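Local coordinates for flavin-dependent thymidylate synthase (Thermus thermophilus, PDB 6J61), which catalyses the reductive methylation of dUMP to dTMP, using methylenetetrahydrofolate as methyl donor and FAD and NADPH for the reduction, at the interface of chains A and B. Sequence-based numbering; all coordinates share one arbitrary frame. Chains: chain A/B, Flavin-dependent thymidylate synthase.

The interface of chains A and B. Residues chain A 103, 105, 107-109, 192; chain B 146, 151, 155.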
ATOM      1  N   TYR A 103     -32.036  -1.014   0.891  1.00 47.97           N
ATOM      2  CA  TYR A 103     -31.953  -2.393   0.463  1.00 47.18           C
ATOM      3  C   TYR A 103     -32.939  -3.249   1.255  1.00 48.56           C
ATOM      4  O   TYR A 103     -32.769  -3.463   2.457  1.00 48.09           O
ATOM      5  CB  TYR A 103     -30.545  -2.933   0.681  1.00 42.30           C
ATOM      6  CG  TYR A 103     -30.502  -4.433   0.778  1.00 37.25           C
ATOM      7  CD1 TYR A 103     -30.914  -5.228  -0.295  1.00 36.50           C
ATOM      8  CD2 TYR A 103     -30.052  -5.060   1.937  1.00 34.88           C
ATOM      9  CE1 TYR A 103     -30.877  -6.616  -0.221  1.00 36.67           C
ATOM     10  CE2 TYR A 103     -30.012  -6.452   2.029  1.00 36.71           C
ATOM     11  CZ  TYR A 103     -30.423  -7.224   0.944  1.00 38.38           C
ATOM     12  OH  TYR A 103     -30.352  -8.600   1.010  1.00 39.80           O
ATOM     13  N   PRO A 105     -34.204  -6.868   1.652  1.00 48.06           N
ATOM     14  CA  PRO A 105     -33.913  -8.258   1.310  1.00 49.12           C
ATOM     15  C   PRO A 105     -35.091  -9.013   0.717  1.00 51.08           C
ATOM     16  O   PRO A 105     -36.248  -8.666   0.941  1.00 51.46           O
ATOM     17  CB  PRO A 105     -33.460  -8.847   2.638  1.00 47.96           C
ATOM     18  CG  PRO A 105     -34.260  -8.072   3.631  1.00 46.77           C
ATOM     19  CD  PRO A 105     -34.137  -6.666   3.107  1.00 47.83           C
ATOM     20  N   ALA A 107     -35.537 -12.008   1.433  1.00 55.71           N
ATOM     21  CA  ALA A 107     -35.946 -12.701   2.646  1.00 56.32           C
ATOM     22  C   ALA A 107     -34.804 -12.686   3.660  1.00 56.68           C
ATOM     23  O   ALA A 107     -33.633 -12.672   3.287  1.00 57.71           O
ATOM     24  CB  ALA A 107     -36.335 -14.133   2.317  1.00 55.24           C
ATOM     25  N   PHE A 108     -35.147 -12.680   4.943  1.00 57.08           N
ATOM     26  CA  PHE A 108     -34.139 -12.679   5.996  1.00 56.90           C
ATOM     27  C   PHE A 108     -33.622 -14.086   6.183  1.00 56.94           C
ATOM     28  O   PHE A 108     -34.338 -15.050   5.928  1.00 56.60           O
ATOM     29  CB  PHE A 108     -34.734 -12.192   7.318  1.00 56.71           C
ATOM     30  CG  PHE A 108     -34.856 -10.702   7.415  1.00 56.37           C
ATOM     31  CD1 PHE A 108     -33.729  -9.911   7.569  1.00 56.81           C
ATOM     32  CD2 PHE A 108     -36.098 -10.088   7.358  1.00 56.43           C
ATOM     33  CE1 PHE A 108     -33.837  -8.532   7.668  1.00 56.86           C
ATOM     34  CE2 PHE A 108     -36.213  -8.712   7.456  1.00 56.27           C
ATOM     35  CZ  PHE A 108     -35.079  -7.932   7.612  1.00 56.11           C
ATOM     36  N   ARG A 109     -32.378 -14.201   6.635  1.00 57.38           N
ATOM     37  CA  ARG A 109     -31.775 -15.506   6.860  1.00 58.05           C
ATOM     38  C   ARG A 109     -31.719 -15.825   8.343  1.00 58.22           C
ATOM     39  O   ARG A 109     -31.556 -14.937   9.179  1.00 56.87           O
ATOM     40  CB  ARG A 109     -30.373 -15.551   6.259  1.00 58.13           C
ATOM     41  CG  ARG A 109     -30.337 -15.095   4.822  1.00 58.37           C
ATOM     42  CD  ARG A 109     -28.951 -15.227   4.225  1.00 58.69           C
ATOM     43  NE  ARG A 109     -28.761 -14.213   3.199  1.00 58.24           N
ATOM     44  CZ  ARG A 109     -28.226 -13.021   3.425  1.00 56.01           C
ATOM     45  NH1 ARG A 109     -27.812 -12.701   4.643  1.00 54.71           N
ATOM     46  NH2 ARG A 109     -28.136 -12.143   2.440  1.00 54.17           N
ATOM     47  N   GLU A 192     -24.850 -10.692   0.505  1.00 33.29           N
ATOM     48  CA  GLU A 192     -24.985  -9.455  -0.260  1.00 33.71           C
ATOM     49  C   GLU A 192     -23.745  -9.143  -1.087  1.00 34.11           C
ATOM     50  O   GLU A 192     -23.824  -8.966  -2.306  1.00 32.89           O
ATOM     51  CB  GLU A 192     -25.284  -8.257   0.657  1.00 34.54           C
ATOM     52  CG  GLU A 192     -26.705  -8.175   1.214  1.00 31.22           C
ATOM     53  CD  GLU A 192     -27.096  -9.411   1.995  1.00 31.58           C
ATOM     54  OE1 GLU A 192     -26.233  -9.998   2.686  1.00 32.09           O
ATOM     55  OE2 GLU A 192     -28.274  -9.793   1.924  1.00 33.16           O
TER
ATOM     56  N   LEU B 146     -35.546  -8.717  15.809  1.00 55.40           N
ATOM     57  CA  LEU B 146     -35.093  -9.478  14.655  1.00 55.73           C
ATOM     58  C   LEU B 146     -34.230 -10.638  15.151  1.00 56.78           C
ATOM     59  O   LEU B 146     -34.375 -11.778  14.692  1.00 57.14           O
ATOM     60  CB  LEU B 146     -34.295  -8.576  13.716  1.00 55.04           C
ATOM     61  CG  LEU B 146     -34.854  -8.306  12.308  1.00 57.24           C
ATOM     62  CD1 LEU B 146     -36.385  -8.318  12.285  1.00 54.53           C
ATOM     63  CD2 LEU B 146     -34.314  -6.953  11.830  1.00 56.15           C
ATOM     64  N   VAL B 151     -33.388 -14.277  13.237  1.00 53.90           N
ATOM     65  CA  VAL B 151     -32.752 -13.633  12.096  1.00 53.01           C
ATOM     66  C   VAL B 151     -31.240 -13.583  12.327  1.00 52.45           C
ATOM     67  O   VAL B 151     -30.794 -13.400  13.459  1.00 51.05           O
ATOM     68  CB  VAL B 151     -33.299 -12.214  11.921  1.00 53.64           C
ATOM     69  CG1 VAL B 151     -32.636 -11.531  10.743  1.00 53.81           C
ATOM     70  CG2 VAL B 151     -34.803 -12.281  11.729  1.00 52.65           C
ATOM     71  N   MET B 155     -27.536  -9.693   9.185  1.00 47.37           N
ATOM     72  CA  MET B 155     -28.660  -9.040   8.544  1.00 45.96           C
ATOM     73  C   MET B 155     -29.429  -8.118   9.480  1.00 46.20           C
ATOM     74  O   MET B 155     -29.878  -7.043   9.068  1.00 46.06           O
ATOM     75  CB  MET B 155     -29.621 -10.075   7.967  1.00 46.72           C
ATOM     76  CG  MET B 155     -29.075 -10.867   6.802  1.00 47.60           C
ATOM     77  SD  MET B 155     -30.409 -11.737   5.952  1.00 50.77           S
ATOM     78  CE  MET B 155     -31.029 -10.405   4.927  1.00 49.37           C
TER
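The carboxylate oxygen OE2 of A:Glu192, which lies near the methyl group of B:Met155, is gripped by two donors of its own chain. The phenol OH of A:Tyr103 gives it a hydrogen bond of 2.6 Å on the anti lone pair. The guanidinium NH2 of A:Arg109 comes from the syn side and adds a salt bridge. The same NH2 also bonds OE1 of A:Glu192 at 2.9 Å, tilted about 20° out of the carboxylate plane. These bonds hold the end of the arginine in the place where B:Met155 packs against it.

B:Met155 is the main intruder from chain B. Its side chain crosses A:Arg109 at about a right angle. The sulfur SD lies 3.5 Å from CG of A:Arg109, and the backbone N of that residue makes a weak hydrogen bond to SD. The bend at the end of the methionine (chi3 82°) turns the methyl CE away from the chain's own line. CE then sits over one face of the guanidinium, toward its rim. It also meets CB of A:Pro105 at 3.7 Å and CD1 of A:Phe108 at 3.8 Å. An alanine in place of A:Arg109 would probably leave the A:Glu192 carboxylate without its charged mate and B:Met155 free to turn on that side.

CG1 of B:Val151 stands above the ring plane of A:Phe108, near the rim, 3.7 Å from CD1. A:Pro105 CG covers the opposite face, offset toward the rim. On the same face as B:Val151, CD2 of B:Leu146 sits more loosely above CZ of A:Phe108, 4.4 Å away.

The chain A residues belong to the 103-109 loop, with A:Glu192 in the first turn of helix 191-207. Chain B supplies the end of helix 132-148, the following loop and short helix 153-156. The patch is one part of a two-fold interface in the homotetramer, about 17 Å from the active-site A:Arg184 to its centre.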